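Local coordinates for uncharacterized protein (Legionella pneumophila subsp. pneumophila str. Philadelphia 1, PDB 4RD8) that is of unknown function and belongs to the DUF5636 family, folding as a single mostly helical chain without strands, at residues L116-L121 with L129-Q134. The protein carries 3 engineered substitutions. Sequence-based numbering, arbitrary orientation.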
loop_
_atom_site.group_PDB
_atom_site.type_symbol
_atom_site.label_atom_id
_atom_site.label_comp_id
_atom_site.label_asym_id
_atom_site.label_seq_id
_atom_site.Cartn_x
_atom_site.Cartn_y
_atom_site.Cartn_z
ATOM N N LEU A 116 -0.579 9.190 0.766
ATOM C CA LEU A 116 0.435 10.136 0.331
ATOM C C LEU A 116 1.540 9.451 -0.456
ATOM O O LEU A 116 1.713 8.234 -0.364
ATOM C CB LEU A 116 1.050 10.813 1.558
ATOM C CG LEU A 116 0.054 11.642 2.376
ATOM C CD1 LEU A 116 -0.456 10.842 3.543
ATOM C CD2 LEU A 116 0.715 12.927 2.852
ATOM N N LYS A 117 2.290 10.249 -1.214
ATOM C CA LYS A 117 3.527 9.803 -1.829
ATOM C C LYS A 117 4.451 9.261 -0.749
ATOM O O LYS A 117 4.430 9.753 0.382
ATOM C CB LYS A 117 4.208 10.993 -2.501
ATOM C CG LYS A 117 4.224 10.970 -3.998
ATOM C CD LYS A 117 4.993 12.176 -4.520
ATOM C CE LYS A 117 5.025 12.212 -6.027
ATOM N NZ LYS A 117 5.924 13.292 -6.517
ATOM N N ASP A 118 5.262 8.259 -1.100
ATOM C CA ASP A 118 6.208 7.656 -0.156
ATOM C C ASP A 118 7.092 8.738 0.459
ATOM O O ASP A 118 7.392 8.716 1.655
ATOM C CB ASP A 118 7.123 6.641 -0.860
ATOM C CG ASP A 118 6.378 5.408 -1.382
ATOM O OD1 ASP A 118 5.188 5.219 -1.050
ATOM O OD2 ASP A 118 7.011 4.614 -2.117
ATOM N N SER A 119 7.501 9.690 -0.372
ATOM C CA SER A 119 8.455 10.717 0.043
ATOM C C SER A 119 7.854 11.761 0.989
ATOM O O SER A 119 8.560 12.611 1.523
ATOM C CB SER A 119 9.062 11.392 -1.190
ATOM O OG SER A 119 8.032 11.866 -2.040
ATOM N N SER A 120 6.549 11.711 1.200
ATOM C CA SER A 120 5.918 12.623 2.149
ATOM C C SER A 120 6.272 12.223 3.579
ATOM O O SER A 120 6.125 13.008 4.506
ATOM C CB SER A 120 4.405 12.642 1.943
ATOM O OG SER A 120 4.114 13.134 0.649
ATOM N N LEU A 121 6.750 10.996 3.748
ATOM C CA LEU A 121 7.264 10.548 5.046
ATOM C C LEU A 121 8.774 10.386 4.991
ATOM O O LEU A 121 9.500 10.902 5.850
ATOM C CB LEU A 121 6.616 9.219 5.449
ATOM C CG LEU A 121 7.122 8.572 6.743
ATOM C CD1 LEU A 121 6.913 9.492 7.941
ATOM C CD2 LEU A 121 6.454 7.220 6.971
ATOM N N LEU A 129 5.338 5.580 -5.285
ATOM C CA LEU A 129 3.979 5.237 -4.887
ATOM C C LEU A 129 3.919 3.825 -4.342
ATOM O O LEU A 129 2.903 3.149 -4.496
ATOM C CB LEU A 129 3.032 5.328 -6.090
ATOM C CG LEU A 129 2.968 6.661 -6.834
ATOM C CD1 LEU A 129 2.051 6.543 -8.040
ATOM C CD2 LEU A 129 2.495 7.762 -5.917
ATOM N N THR A 130 5.001 3.363 -3.727
ATOM C CA THR A 130 5.041 1.963 -3.307
ATOM C C THR A 130 4.032 1.669 -2.195
ATOM O O THR A 130 3.401 0.622 -2.204
ATOM C CB THR A 130 6.458 1.505 -2.897
ATOM O OG1 THR A 130 7.363 1.746 -3.979
ATOM C CG2 THR A 130 6.465 0.012 -2.588
ATOM N N HIS A 131 3.868 2.578 -1.240
ATOM C CA HIS A 131 2.872 2.354 -0.192
ATOM C C HIS A 131 1.466 2.332 -0.789
ATOM O O HIS A 131 0.628 1.520 -0.393
ATOM C CB HIS A 131 2.968 3.415 0.912
ATOM C CG HIS A 131 4.184 3.292 1.770
ATOM N ND1 HIS A 131 4.657 2.077 2.236
ATOM C CD2 HIS A 131 5.019 4.236 2.273
ATOM C CE1 HIS A 131 5.732 2.285 2.980
ATOM N NE2 HIS A 131 5.974 3.580 3.012
ATOM N N ALA A 132 1.207 3.216 -1.751
ATOM C CA ALA A 132 -0.076 3.203 -2.447
ATOM C C ALA A 132 -0.297 1.856 -3.116
ATOM O O ALA A 132 -1.401 1.306 -3.072
ATOM C CB ALA A 132 -0.141 4.330 -3.480
ATOM N N ILE A 133 0.756 1.324 -3.731
ATOM C CA ILE A 133 0.678 0.012 -4.370
ATOM C C ILE A 133 0.445 -1.126 -3.363
ATOM O O ILE A 133 -0.354 -2.027 -3.634
ATOM C CB ILE A 133 1.905 -0.266 -5.270
ATOM C CG1 ILE A 133 1.884 0.685 -6.470
ATOM C CG2 ILE A 133 1.895 -1.700 -5.762
ATOM C CD1 ILE A 133 3.135 0.630 -7.329
ATOM N N GLN A 134 1.121 -1.088 -2.212
ATOM C CA GLN A 134 0.863 -2.077 -1.157
ATOM C C GLN A 134 -0.615 -2.126 -0.820
ATOM O O GLN A 134 -1.212 -3.204 -0.761
ATOM C CB GLN A 134 1.664 -1.767 0.113
ATOM C CG GLN A 134 3.127 -2.158 0.016
ATOM C CD GLN A 134 3.965 -1.474 1.080
ATOM O OE1 GLN A 134 3.732 -0.305 1.405
ATOM N NE2 GLN A 134 4.937 -2.194 1.628
HETATM O O HOH W 1 2.623 5.842 -1.797
#
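Asp118 swings its CG beside its own backbone N and anti to the carbonyl carbon (chi1 -66°), and this torsion carries the carboxylate across to the backbone N-H groups of Thr130 and His131. The arrangement is a helix N-terminus whose first amides are bound by a carboxylate from the preceding loop, which leads here from helix 103-111; Leu129 itself holds the N-cap position of helix 130-144. Two bonds support this reading. His131 N donates to Asp118 OD1 at 3.0 Å, nearly straight at 168°. Thr130 N donates to OD2 of the same aspartate at 2.9 Å, along a more bent path. Both donors use the syn side of the carboxylate, the Thr130 one further out of its plane, so each oxygen takes one of two consecutive amides, a pairing that should restrain rotation of the carboxylate. The contact is buried, and the helix dipole would probably favour the ionised acid. A water extends the network to the third amide: it accepts from Ala132 N and donates both to Asp118 OD1, at 2.7 Å, and to Leu116 O. OD1 is thus gripped by one amide and one water.

Apolar contact is slight by comparison, with Lys117 CG lying 4.1 Å from Leu129 CD2. The lysine chain runs on, extended, to an NZ hydrogen-bonded to Asn98, while Arg76 of helix 69-85 touches both Lys117 and Leu129. On the other flank, the His131 ring passes obliquely by the carboxylate, its CD2 3.5 Å from Asp118 OD1, and meets Trp180 edge-to-face. Gln134, whose NE2 binds Ser192 O and Ile184 O, fixes that ring's orientation: His131 ND1 donates to Gln134 OE1 at 2.7 Å, with the acceptor only 7° out of the imidazole plane.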